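Local coordinates for protein superoxide dismutase (Candida albicans, PDB 4GUN) that probably protects cells from superoxide radicals by converting them, at a bound manganese ion, into hydrogen peroxide and oxygen, at residues A[15-20]-A[31-36]; A[22-27]-A[185-190]; A[119-124]-A[147-152]; A[127-132]-A[169-174]. The protein carries 2 engineered substitutions. All coordinates share one frame; numbering follows the deposited sequence.

Contact 1: residues A[15-20]-A[31-36]; sequences WALDAL and LHINKH. With MN (manganese (II) ion), chain Q.
Ile33 projects its CD1 methyl from helix 26-56 into the angle between the Trp15 ring and the Leu17 isobutyl group, where the loop preceding the helix folds back over the first turns of helix 26-56, in the alpha-hairpin domain of the iron/manganese superoxide dismutases. Leu17 CD2 lies 3.8 Å from Ile33 CD1, and Trp15 CH2, the outer corner of the six-membered ring, lies 4.0 Å from the same methyl. One terminal carbon thus serves both loop residues. Ile33 reaches this position because CG1 stands anti to its carbonyl carbon (chi1 -57°) and CD1 continues in an extended line (chi2 164°). The indole meets the methyl obliquely, while one of its faces takes Leu20 CD2 toward the rim, 4.1 Å above the ring plane. Its rotation is further tied down by Trp15 NE1, which is hydrogen-bonded to the backbone oxygen of Trp84.

The loop keeps its shape through a type I beta turn from Ala16 to Ala19, closed by Ala19 N to Ala16 O at 3.1 Å. On the helix, Leu31 O accepts from both Lys35 N and His36 N, evidence of a locally widened, pi-type turn. His32, the residue just before Ile33, belongs to the metal site with His80, Asp170 and His174: its NE2 binds the manganese ion at 2.2 Å.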
loop_
_atom_site.group_PDB
_atom_site.type_symbol
_atom_site.label_atom_id
_atom_site.label_comp_id
_atom_site.label_asym_id
_atom_site.label_seq_id
_atom_site.Cartn_x
_atom_site.Cartn_y
_atom_site.Cartn_z
ATOM N N TRP A 15 -2.038 35.633 3.499
ATOM C CA TRP A 15 -2.552 35.994 4.818
ATOM C C TRP A 15 -1.447 35.975 5.859
ATOM O O TRP A 15 -0.437 35.291 5.677
ATOM C CB TRP A 15 -3.751 35.117 5.246
ATOM C CG TRP A 15 -3.665 33.676 4.842
ATOM C CD1 TRP A 15 -4.250 33.098 3.755
ATOM C CD2 TRP A 15 -3.015 32.612 5.561
ATOM N NE1 TRP A 15 -3.984 31.749 3.732
ATOM C CE2 TRP A 15 -3.227 31.421 4.829
ATOM C CE3 TRP A 15 -2.242 32.555 6.741
ATOM C CZ2 TRP A 15 -2.682 30.190 5.220
ATOM C CZ3 TRP A 15 -1.728 31.327 7.147
ATOM C CH2 TRP A 15 -1.949 30.164 6.389
ATOM N N ALA A 16 -1.641 36.734 6.950
ATOM C CA ALA A 16 -0.691 36.815 8.069
ATOM C C ALA A 16 -0.741 35.500 8.863
ATOM O O ALA A 16 -1.781 34.838 8.889
ATOM C CB ALA A 16 -1.045 37.996 8.960
ATOM N N LEU A 17 0.377 35.110 9.505
ATOM C CA LEU A 17 0.437 33.839 10.238
ATOM C C LEU A 17 -0.605 33.679 11.363
ATOM O O LEU A 17 -1.084 32.565 11.639
ATOM C CB LEU A 17 1.851 33.611 10.773
ATOM C CG LEU A 17 2.945 33.414 9.747
ATOM C CD1 LEU A 17 4.316 33.641 10.376
ATOM C CD2 LEU A 17 2.866 32.014 9.112
ATOM N N ASP A 18 -0.975 34.788 11.982
ATOM C CA ASP A 18 -1.936 34.777 13.084
ATOM C C ASP A 18 -3.398 35.063 12.644
ATOM O O ASP A 18 -4.293 35.104 13.481
ATOM C CB ASP A 18 -1.478 35.797 14.148
ATOM C CG ASP A 18 -1.545 37.259 13.706
ATOM O OD1 ASP A 18 -1.370 38.143 14.566
ATOM O OD2 ASP A 18 -1.730 37.513 12.486
ATOM N N ALA A 19 -3.618 35.261 11.341
ATOM C CA ALA A 19 -4.913 35.642 10.760
ATOM C C ALA A 19 -5.988 34.552 10.745
ATOM O O ALA A 19 -7.157 34.876 10.537
ATOM C CB ALA A 19 -4.699 36.238 9.369
ATOM N N LEU A 20 -5.611 33.267 10.995
ATOM C CA LEU A 20 -6.552 32.126 11.047
ATOM C C LEU A 20 -7.031 31.834 12.471
ATOM O O LEU A 20 -7.883 30.964 12.670
ATOM C CB LEU A 20 -5.975 30.849 10.361
ATOM C CG LEU A 20 -5.342 31.012 8.938
ATOM C CD1 LEU A 20 -5.177 29.646 8.274
ATOM C CD2 LEU A 20 -6.189 31.932 8.023
ATOM N N LEU A 31 5.304 26.971 11.951
ATOM C CA LEU A 31 6.031 25.702 11.786
ATOM C C LEU A 31 5.596 25.021 10.507
ATOM O O LEU A 31 6.430 24.508 9.749
ATOM C CB LEU A 31 5.758 24.769 12.964
ATOM C CG LEU A 31 6.418 25.148 14.274
ATOM C CD1 LEU A 31 5.809 24.352 15.416
ATOM C CD2 LEU A 31 7.941 24.970 14.209
ATOM N N HIS A 32 4.278 25.049 10.262
ATOM C CA HIS A 32 3.656 24.392 9.109
ATOM C C HIS A 32 4.221 24.856 7.785
ATOM O O HIS A 32 4.636 24.028 6.982
ATOM C CB HIS A 32 2.121 24.497 9.161
ATOM C CG HIS A 32 1.412 23.337 8.508
ATOM N ND1 HIS A 32 0.041 23.291 8.439
ATOM C CD2 HIS A 32 1.914 22.248 7.880
ATOM C CE1 HIS A 32 -0.253 22.174 7.797
ATOM N NE2 HIS A 32 0.841 21.519 7.431
ATOM N N ILE A 33 4.321 26.174 7.596
ATOM C CA ILE A 33 4.835 26.775 6.369
ATOM C C ILE A 33 6.371 26.779 6.311
ATOM O O ILE A 33 6.955 26.295 5.330
ATOM C CB ILE A 33 4.239 28.211 6.169
ATOM C CG1 ILE A 33 2.682 28.199 6.144
ATOM C CG2 ILE A 33 4.827 28.896 4.901
ATOM C CD1 ILE A 33 1.988 29.524 6.333
ATOM N N ASN A 34 7.017 27.369 7.352
ATOM C CA ASN A 34 8.464 27.590 7.421
ATOM C C ASN A 34 9.358 26.412 7.804
ATOM O O ASN A 34 10.575 26.466 7.576
ATOM C CB ASN A 34 8.784 28.899 8.156
ATOM C CG ASN A 34 8.106 30.057 7.462
ATOM O OD1 ASN A 34 8.222 30.230 6.245
ATOM N ND2 ASN A 34 7.283 30.786 8.175
ATOM N N LYS A 35 8.770 25.340 8.326
ATOM C CA LYS A 35 9.564 24.134 8.590
ATOM C C LYS A 35 9.056 22.975 7.709
ATOM O O LYS A 35 9.832 22.462 6.907
ATOM C CB LYS A 35 9.597 23.757 10.088
ATOM C CG LYS A 35 10.091 24.868 11.034
ATOM C CD LYS A 35 11.613 25.035 10.968
ATOM C CE LYS A 35 12.125 26.207 11.763
ATOM N NZ LYS A 35 13.604 26.346 11.647
ATOM N N HIS A 36 7.748 22.601 7.822
ATOM C CA HIS A 36 7.156 21.495 7.058
ATOM C C HIS A 36 7.128 21.663 5.550
ATOM O O HIS A 36 7.612 20.774 4.836
ATOM C CB HIS A 36 5.802 21.007 7.635
ATOM C CG HIS A 36 5.900 20.492 9.038
ATOM N ND1 HIS A 36 6.239 19.169 9.306
ATOM C CD2 HIS A 36 5.734 21.144 10.213
ATOM C CE1 HIS A 36 6.231 19.055 10.624
ATOM N NE2 HIS A 36 5.931 20.220 11.215
HETATM MN MN MN Q . 0.981 19.513 6.648
HETATM O O HOH W 1 0.775 17.519 5.844
#

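Contact 2: residues A[22-27]-A[185-190]; sequences PYISKE and PDYFKA. Engineered in segment 185-190: Pro185 (natural residue Leu).
Tyr23 lies beside the last residue of 185-190, Ala190, where the approach to the alpha-hairpin domain's helix 26-56 meets helix 184-191 of the C-terminal domain. Its CB is 3.8 Å from Ala190 O, CG is equally far from that oxygen, and CD1 is nearest to it at 3.6 Å. The ring root therefore passes the carbonyl oxygen obliquely, a van der Waals approach; Ala190 O has its hydrogen-bond partner in Asn193 ND2. CD1 also faces the Ala190 methyl, with 4.3 Å between Tyr23 CD1 and Ala190 CB. Farther out, the ring carries its hydroxyl away from the helix: OH is much more distant from Ala190 O than CD1 is. CG stands anti to the carbonyl carbon of Tyr23 (chi1 -47°), which keeps the inner ring atoms close to the helix, and Pro22 CD covers one face toward the rim.

A second, looser touch joins the next residue to the helix. Ile24 CD1 comes to the edge of the Tyr187 ring, near its plane, 4.5 Å from CE1. The polar end of Tyr187 is directed elsewhere, its OH being hydrogen-bonded to Asp170 O, so the side chain that meets Ile24 at its ring edge is tied by its hydroxyl to the backbone of a manganese ligand. Tyr180 OH, hydrogen-bonded to Tyr23 O, adds a polar tie from helix 177-180. Engineered Pro185 stands in the first turn of helix 184-191, where its carbonyl oxygen accepts a hydrogen bond from Lys189 N at 3.0 Å.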
loop_
_atom_site.group_PDB
_atom_site.type_symbol
_atom_site.label_atom_id
_atom_site.label_comp_id
_atom_site.label_asym_id
_atom_site.label_seq_id
_atom_site.Cartn_x
_atom_site.Cartn_y
_atom_site.Cartn_z
ATOM N N PRO A 22 -9.184 32.202 15.921
ATOM C CA PRO A 22 -8.827 31.146 16.886
ATOM C C PRO A 22 -8.870 29.712 16.352
ATOM O O PRO A 22 -8.770 28.776 17.138
ATOM C CB PRO A 22 -9.864 31.360 18.002
ATOM C CG PRO A 22 -11.106 31.781 17.252
ATOM C CD PRO A 22 -10.610 32.587 16.061
ATOM N N TYR A 23 -9.059 29.540 15.039
ATOM C CA TYR A 23 -9.223 28.236 14.385
ATOM C C TYR A 23 -7.902 27.474 14.209
ATOM O O TYR A 23 -7.810 26.318 14.621
ATOM C CB TYR A 23 -10.045 28.398 13.080
ATOM C CG TYR A 23 -11.290 29.240 13.301
ATOM C CD1 TYR A 23 -12.317 28.798 14.137
ATOM C CD2 TYR A 23 -11.391 30.518 12.770
ATOM C CE1 TYR A 23 -13.430 29.594 14.401
ATOM C CE2 TYR A 23 -12.501 31.327 13.031
ATOM C CZ TYR A 23 -13.517 30.859 13.846
ATOM O OH TYR A 23 -14.641 31.620 14.065
ATOM N N ILE A 24 -6.878 28.144 13.654
ATOM C CA ILE A 24 -5.515 27.613 13.474
ATOM C C ILE A 24 -4.555 28.670 14.060
ATOM O O ILE A 24 -4.625 29.840 13.684
ATOM C CB ILE A 24 -5.164 27.251 11.994
ATOM C CG1 ILE A 24 -6.285 26.387 11.328
ATOM C CG2 ILE A 24 -3.777 26.558 11.932
ATOM C CD1 ILE A 24 -6.101 26.095 9.850
ATOM N N SER A 25 -3.701 28.270 15.011
ATOM C CA SER A 25 -2.811 29.228 15.669
ATOM C C SER A 25 -1.630 29.670 14.809
ATOM O O SER A 25 -1.233 28.949 13.882
ATOM C CB SER A 25 -2.322 28.675 17.006
ATOM O OG SER A 25 -1.323 27.683 16.809
ATOM N N LYS A 26 -1.043 30.847 15.151
ATOM C CA LYS A 26 0.166 31.359 14.492
ATOM C C LYS A 26 1.294 30.330 14.672
ATOM O O LYS A 26 2.067 30.097 13.748
ATOM C CB LYS A 26 0.605 32.706 15.109
ATOM C CG LYS A 26 1.924 33.211 14.544
ATOM C CD LYS A 26 2.220 34.655 14.847
ATOM C CE LYS A 26 3.654 34.937 14.455
ATOM N NZ LYS A 26 4.093 36.277 14.911
ATOM N N GLU A 27 1.371 29.716 15.873
ATOM C CA GLU A 27 2.408 28.751 16.257
ATOM C C GLU A 27 2.424 27.538 15.327
ATOM O O GLU A 27 3.487 27.208 14.791
ATOM C CB GLU A 27 2.288 28.389 17.758
ATOM C CG GLU A 27 2.619 29.558 18.693
ATOM C CD GLU A 27 1.763 30.807 18.534
ATOM O OE1 GLU A 27 0.524 30.660 18.403
ATOM O OE2 GLU A 27 2.339 31.917 18.433
ATOM N N PRO A 185 -11.173 15.609 15.924
ATOM C CA PRO A 185 -12.483 16.079 15.416
ATOM C C PRO A 185 -12.740 17.576 15.635
ATOM O O PRO A 185 -13.486 18.179 14.870
ATOM C CB PRO A 185 -13.496 15.232 16.213
ATOM C CG PRO A 185 -12.730 14.024 16.650
ATOM C CD PRO A 185 -11.365 14.561 16.953
ATOM N N ASP A 186 -12.147 18.181 16.689
ATOM C CA ASP A 186 -12.374 19.613 16.975
ATOM C C ASP A 186 -11.729 20.488 15.906
ATOM O O ASP A 186 -12.304 21.471 15.470
ATOM C CB ASP A 186 -11.872 19.971 18.383
ATOM C CG ASP A 186 -12.745 19.438 19.512
ATOM O OD1 ASP A 186 -13.740 18.739 19.221
ATOM O OD2 ASP A 186 -12.456 19.747 20.674
ATOM N N TYR A 187 -10.575 20.074 15.428
ATOM C CA TYR A 187 -9.866 20.754 14.358
ATOM C C TYR A 187 -10.676 20.628 13.066
ATOM O O TYR A 187 -10.894 21.640 12.398
ATOM C CB TYR A 187 -8.475 20.146 14.212
ATOM C CG TYR A 187 -7.798 20.418 12.889
ATOM C CD1 TYR A 187 -7.366 21.697 12.555
ATOM C CD2 TYR A 187 -7.486 19.379 12.022
ATOM C CE1 TYR A 187 -6.669 21.940 11.370
ATOM C CE2 TYR A 187 -6.775 19.607 10.843
ATOM C CZ TYR A 187 -6.370 20.890 10.522
ATOM O OH TYR A 187 -5.692 21.125 9.350
ATOM N N PHE A 188 -11.150 19.405 12.732
ATOM C CA PHE A 188 -11.979 19.191 11.537
ATOM C C PHE A 188 -13.220 20.112 11.523
ATOM O O PHE A 188 -13.456 20.804 10.527
ATOM C CB PHE A 188 -12.348 17.710 11.356
ATOM C CG PHE A 188 -11.157 16.820 11.090
ATOM C CD1 PHE A 188 -10.030 17.310 10.425
ATOM C CD2 PHE A 188 -11.158 15.497 11.498
ATOM C CE1 PHE A 188 -8.920 16.497 10.201
ATOM C CE2 PHE A 188 -10.062 14.677 11.247
ATOM C CZ PHE A 188 -8.945 15.187 10.604
ATOM N N LYS A 189 -13.927 20.188 12.651
ATOM C CA LYS A 189 -15.081 21.065 12.838
ATOM C C LYS A 189 -14.666 22.549 12.646
ATOM O O LYS A 189 -15.245 23.252 11.819
ATOM C CB LYS A 189 -15.696 20.815 14.238
ATOM C CG LYS A 189 -17.092 21.406 14.432
ATOM C CD LYS A 189 -17.734 20.978 15.764
ATOM C CE LYS A 189 -18.545 19.696 15.684
ATOM N NZ LYS A 189 -19.850 19.882 14.982
ATOM N N ALA A 190 -13.613 22.980 13.349
ATOM C CA ALA A 190 -13.100 24.346 13.337
ATOM C C ALA A 190 -12.566 24.912 12.016
ATOM O O ALA A 190 -12.734 26.109 11.782
ATOM C CB ALA A 190 -12.061 24.510 14.427
#

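Contact 3: residues A[119-124]-A[147-152]; sequences IDITNS and LDVVTT
Val149 meets Thr122 and Ile121 with its two methyls, and these three residues account for the whole contact between helix 115-127 and strand 146-153 in the C-terminal alpha/beta domain. Val149 has the most surface buried: its CB points at the helix, and the closest pair of CA atoms, Thr122 and Val149 at 6.2 Å, is found here. Thr122 crosses it at about a right angle. OG1 sits against both valine branches, 3.6 Å from Val149 CG2 and 3.7 Å from Val149 CG1. With OG1 anti to the carbonyl carbon (chi1 -53°), the hydroxyl remains within reach of Leu118 O one turn earlier, and that hydrogen bond satisfies it. Ile121 adds its CG2 branch, 4.0 Å from Val149 CG2, so this one valine methyl touches both helix residues.

The strand is an outer one of the three-stranded antiparallel sheet within this chain, bonded through the backbones of Asp148, Val150 and Thr152 to the central strand 133-140. Helix 115-127 packs on the sheet: Thr122 also reaches Ile137 of the central strand, while Ile121 touches Tyr112 of helix 103-112 and Gln142 of the third subunit.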
loop_
_atom_site.group_PDB
_atom_site.type_symbol
_atom_site.label_atom_id
_atom_site.label_comp_id
_atom_site.label_asym_id
_atom_site.label_seq_id
_atom_site.Cartn_x
_atom_site.Cartn_y
_atom_site.Cartn_z
ATOM N N ILE A 119 -19.914 19.363 3.859
ATOM C CA ILE A 119 -18.956 19.521 4.976
ATOM C C ILE A 119 -19.066 18.305 5.934
ATOM O O ILE A 119 -18.031 17.776 6.377
ATOM C CB ILE A 119 -19.153 20.900 5.691
ATOM C CG1 ILE A 119 -18.706 22.069 4.771
ATOM C CG2 ILE A 119 -18.413 20.952 7.049
ATOM C CD1 ILE A 119 -18.997 23.483 5.342
ATOM N N ASP A 120 -20.314 17.839 6.208
ATOM C CA ASP A 120 -20.549 16.664 7.072
ATOM C C ASP A 120 -19.912 15.402 6.503
ATOM O O ASP A 120 -19.290 14.639 7.246
ATOM C CB ASP A 120 -22.044 16.421 7.302
ATOM C CG ASP A 120 -22.721 17.407 8.219
ATOM O OD1 ASP A 120 -22.013 18.047 9.041
ATOM O OD2 ASP A 120 -23.958 17.538 8.128
ATOM N N ILE A 121 -20.078 15.184 5.191
ATOM C CA ILE A 121 -19.494 14.048 4.469
ATOM C C ILE A 121 -17.951 14.125 4.522
ATOM O O ILE A 121 -17.310 13.125 4.850
ATOM C CB ILE A 121 -20.068 13.923 3.032
ATOM C CG1 ILE A 121 -21.552 13.518 3.075
ATOM C CG2 ILE A 121 -19.265 12.926 2.199
ATOM C CD1 ILE A 121 -22.356 13.939 1.855
ATOM N N THR A 122 -17.376 15.311 4.263
ATOM C CA THR A 122 -15.926 15.510 4.338
ATOM C C THR A 122 -15.388 15.261 5.759
ATOM O O THR A 122 -14.330 14.649 5.916
ATOM C CB THR A 122 -15.517 16.904 3.826
ATOM O OG1 THR A 122 -16.055 17.115 2.520
ATOM C CG2 THR A 122 -13.996 17.081 3.774
ATOM N N ASN A 123 -16.108 15.751 6.783
ATOM C CA ASN A 123 -15.687 15.568 8.167
ATOM C C ASN A 123 -15.701 14.089 8.545
ATOM O O ASN A 123 -14.826 13.664 9.300
ATOM C CB ASN A 123 -16.506 16.431 9.127
ATOM C CG ASN A 123 -16.150 17.894 9.101
ATOM O OD1 ASN A 123 -15.048 18.300 8.715
ATOM N ND2 ASN A 123 -17.096 18.735 9.485
ATOM N N SER A 124 -16.655 13.302 7.962
ATOM C CA SER A 124 -16.769 11.850 8.154
ATOM C C SER A 124 -15.572 11.135 7.503
ATOM O O SER A 124 -15.021 10.215 8.098
ATOM C CB SER A 124 -18.094 11.315 7.613
ATOM O OG SER A 124 -19.094 11.355 8.619
ATOM N N LEU A 147 -18.710 15.913 -8.404
ATOM C CA LEU A 147 -17.926 16.098 -7.208
ATOM C C LEU A 147 -17.907 14.793 -6.425
ATOM O O LEU A 147 -18.836 13.984 -6.518
ATOM C CB LEU A 147 -18.564 17.195 -6.336
ATOM C CG LEU A 147 -18.569 18.625 -6.893
ATOM C CD1 LEU A 147 -19.478 19.501 -6.064
ATOM C CD2 LEU A 147 -17.132 19.215 -6.979
ATOM N N ASP A 148 -16.838 14.599 -5.640
ATOM C CA ASP A 148 -16.693 13.455 -4.754
ATOM C C ASP A 148 -15.734 13.857 -3.651
ATOM O O ASP A 148 -14.995 14.827 -3.815
ATOM C CB ASP A 148 -16.188 12.211 -5.502
ATOM C CG ASP A 148 -16.326 10.868 -4.768
ATOM O OD1 ASP A 148 -17.251 10.736 -3.901
ATOM O OD2 ASP A 148 -15.547 9.945 -5.081
ATOM N N VAL A 149 -15.789 13.165 -2.514
ATOM C CA VAL A 149 -14.863 13.415 -1.406
ATOM C C VAL A 149 -13.959 12.180 -1.363
ATOM O O VAL A 149 -14.477 11.058 -1.308
ATOM C CB VAL A 149 -15.543 13.701 -0.026
ATOM C CG1 VAL A 149 -14.500 14.138 1.010
ATOM C CG2 VAL A 149 -16.639 14.767 -0.148
ATOM N N VAL A 150 -12.629 12.386 -1.440
ATOM C CA VAL A 150 -11.612 11.310 -1.434
ATOM C C VAL A 150 -10.538 11.582 -0.352
ATOM O O VAL A 150 -10.370 12.717 0.075
ATOM C CB VAL A 150 -10.986 11.111 -2.860
ATOM C CG1 VAL A 150 -10.198 12.325 -3.299
ATOM C CG2 VAL A 150 -10.105 9.865 -2.947
ATOM N N THR A 151 -9.843 10.541 0.095
ATOM C CA THR A 151 -8.732 10.707 1.036
ATOM C C THR A 151 -7.462 10.146 0.416
ATOM O O THR A 151 -7.526 9.232 -0.407
ATOM C CB THR A 151 -8.986 10.041 2.398
ATOM O OG1 THR A 151 -9.120 8.638 2.199
ATOM C CG2 THR A 151 -10.162 10.642 3.151
ATOM N N THR A 152 -6.310 10.680 0.823
ATOM C CA THR A 152 -5.021 10.170 0.384
ATOM C C THR A 152 -4.198 9.945 1.638
ATOM O O THR A 152 -4.463 10.588 2.659
ATOM C CB THR A 152 -4.330 11.092 -0.635
ATOM O OG1 THR A 152 -3.758 12.222 0.024
ATOM C CG2 THR A 152 -5.237 11.501 -1.816
#

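Contact 4: residues A[127-132]-A[169-174]; sequences AGIQGS and IDAWEH. With MN (manganese (II) ion), chain Q.
Ser132 lays its CB on the Trp172 indole in a CH-pi contact, 3.5 Å from the centroid of the five-membered ring and 10° off its normal. The manganese-bound water is on the opposite face, offset toward the rim, so Trp172 separates the serine from the metal site. Apolar contact is limited to Ile129 CD1 against Ala171 CB at 3.8 Å.

Water supplies the polar links. One molecule donates to both Gly131 O and Ala171 O, the latter at 2.7 Å; another joins Ser132 OG to Glu173 N. Ser132 OG is also hydrogen-bonded to Ser132 OG of the second subunit.

Of the two segments, 169-174 supplies the metal bonds: Asp170 OD2 binds manganese at 2.0 Å and His174 NE2 at 2.1 Å, while His32, His80 and a water complete the site. In an Asx turn, Asp170 OD1 accepts from Trp172 N at 3.1 Å, met from 47° out of the carboxylate plane, which restrains the ligand. Across the subunit interface, His174 ND1 is hydrogen-bonded to Glu173 OE2 of the second subunit.

The loop 127-132 links helix 115-127 to the central strand 133-140, whose neighbour 163-170 ends at Asp170, while Phe72 of helix 60-85 flanks Trp172.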
loop_
_atom_site.group_PDB
_atom_site.type_symbol
_atom_site.label_atom_id
_atom_site.label_comp_id
_atom_site.label_asym_id
_atom_site.label_seq_id
_atom_site.Cartn_x
_atom_site.Cartn_y
_atom_site.Cartn_z
ATOM N N ALA A 127 -12.414 11.953 9.632
ATOM C CA ALA A 127 -12.464 11.143 10.863
ATOM C C ALA A 127 -11.898 9.710 10.656
ATOM O O ALA A 127 -11.223 9.177 11.535
ATOM C CB ALA A 127 -13.895 11.058 11.359
ATOM N N GLY A 128 -12.173 9.122 9.490
ATOM C CA GLY A 128 -11.738 7.777 9.133
ATOM C C GLY A 128 -10.315 7.638 8.628
ATOM O O GLY A 128 -9.884 6.516 8.376
ATOM N N ILE A 129 -9.558 8.747 8.486
ATOM C CA ILE A 129 -8.147 8.662 8.065
ATOM C C ILE A 129 -7.333 8.065 9.243
ATOM O O ILE A 129 -7.378 8.618 10.327
ATOM C CB ILE A 129 -7.550 10.045 7.602
ATOM C CG1 ILE A 129 -8.142 10.507 6.276
ATOM C CG2 ILE A 129 -6.005 9.999 7.501
ATOM C CD1 ILE A 129 -8.007 12.038 5.975
ATOM N N GLN A 130 -6.569 6.989 8.997
ATOM C CA GLN A 130 -5.679 6.333 9.966
ATOM C C GLN A 130 -4.261 6.703 9.623
ATOM O O GLN A 130 -3.829 6.453 8.502
ATOM C CB GLN A 130 -5.851 4.818 9.909
ATOM C CG GLN A 130 -7.255 4.333 10.271
ATOM C CD GLN A 130 -7.432 2.869 9.951
ATOM O OE1 GLN A 130 -6.619 2.245 9.248
ATOM N NE2 GLN A 130 -8.503 2.286 10.461
ATOM N N GLY A 131 -3.572 7.379 10.540
ATOM C CA GLY A 131 -2.218 7.875 10.289
ATOM C C GLY A 131 -2.206 9.243 9.631
ATOM O O GLY A 131 -3.067 10.077 9.904
ATOM N N SER A 132 -1.233 9.490 8.754
ATOM C CA SER A 132 -1.092 10.776 8.068
ATOM C C SER A 132 -1.826 10.760 6.735
ATOM O O SER A 132 -1.821 9.752 6.032
ATOM C CB SER A 132 0.381 11.134 7.878
ATOM O OG SER A 132 1.036 11.273 9.131
ATOM N N ILE A 169 -7.740 19.469 2.609
ATOM C CA ILE A 169 -7.733 19.484 4.083
ATOM C C ILE A 169 -6.621 18.575 4.628
ATOM O O ILE A 169 -6.714 17.353 4.521
ATOM C CB ILE A 169 -9.089 19.131 4.749
ATOM C CG1 ILE A 169 -10.272 19.984 4.198
ATOM C CG2 ILE A 169 -8.972 19.255 6.291
ATOM C CD1 ILE A 169 -10.222 21.465 4.536
ATOM N N ASP A 170 -5.625 19.179 5.268
ATOM C CA ASP A 170 -4.506 18.482 5.896
ATOM C C ASP A 170 -4.946 17.815 7.207
ATOM O O ASP A 170 -5.373 18.503 8.137
ATOM C CB ASP A 170 -3.356 19.469 6.175
ATOM C CG ASP A 170 -2.008 18.813 6.440
ATOM O OD1 ASP A 170 -1.946 17.571 6.491
ATOM O OD2 ASP A 170 -1.020 19.531 6.548
ATOM N N ALA A 171 -4.807 16.478 7.281
ATOM C CA ALA A 171 -5.140 15.703 8.486
ATOM C C ALA A 171 -3.877 15.176 9.213
ATOM O O ALA A 171 -4.031 14.418 10.176
ATOM C CB ALA A 171 -6.073 14.547 8.133
ATOM N N TRP A 172 -2.629 15.559 8.763
ATOM C CA TRP A 172 -1.387 15.159 9.477
ATOM C C TRP A 172 -1.440 15.742 10.905
ATOM O O TRP A 172 -1.979 16.832 11.091
ATOM C CB TRP A 172 -0.116 15.675 8.791
ATOM C CG TRP A 172 0.352 14.886 7.597
ATOM C CD1 TRP A 172 -0.337 14.673 6.438
ATOM C CD2 TRP A 172 1.683 14.386 7.373
ATOM N NE1 TRP A 172 0.460 14.013 5.529
ATOM C CE2 TRP A 172 1.710 13.835 6.072
ATOM C CE3 TRP A 172 2.859 14.337 8.156
ATOM C CZ2 TRP A 172 2.850 13.193 5.549
ATOM C CZ3 TRP A 172 3.986 13.705 7.637
ATOM C CH2 TRP A 172 3.977 13.155 6.344
ATOM N N GLU A 173 -0.921 15.014 11.911
ATOM C CA GLU A 173 -0.958 15.461 13.315
ATOM C C GLU A 173 -0.309 16.836 13.524
ATOM O O GLU A 173 -0.836 17.624 14.291
ATOM C CB GLU A 173 -0.382 14.396 14.262
ATOM C CG GLU A 173 -1.250 13.149 14.363
ATOM C CD GLU A 173 -0.707 12.089 15.294
ATOM O OE1 GLU A 173 0.493 11.764 15.174
ATOM O OE2 GLU A 173 -1.462 11.603 16.165
ATOM N N HIS A 174 0.754 17.164 12.763
ATOM C CA HIS A 174 1.421 18.473 12.833
ATOM C C HIS A 174 0.502 19.626 12.463
ATOM O O HIS A 174 0.765 20.755 12.859
ATOM C CB HIS A 174 2.711 18.517 11.974
ATOM C CG HIS A 174 2.524 18.474 10.481
ATOM N ND1 HIS A 174 3.113 17.482 9.706
ATOM C CD2 HIS A 174 1.908 19.352 9.657
ATOM C CE1 HIS A 174 2.794 17.765 8.457
ATOM N NE2 HIS A 174 2.064 18.878 8.380
HETATM MN MN MN Q . 0.981 19.513 6.648
HETATM O O HOH W 2 -4.152 12.182 11.670
HETATM O O HOH W 3 0.936 13.011 11.163
HETATM O O HOH W 1 0.775 17.519 5.844
#

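Contacts 1 and 4 meet at the manganese ion: their centres are 18 Å apart, yet one supplies His32 from helix 26-56 and the other Asp170 from the end of strand 163-170 and His174 from just beyond it, so the site joins the alpha-hairpin and C-terminal domains. Contact 2 also bridges these domains. It shares helix 26-56 with contact 1, 13 Å away between centres, and encloses contacts 3 and 4 within its chain loop. These last two interleave in sequence, reach the same antiparallel sheet and lie 13 Å apart. Contact 3 is farthest from contact 1, at 24 Å, on the opposite side of the chain's centre. Contacts 1 and 4 also touch the second subunit, placing the metal site near that interface.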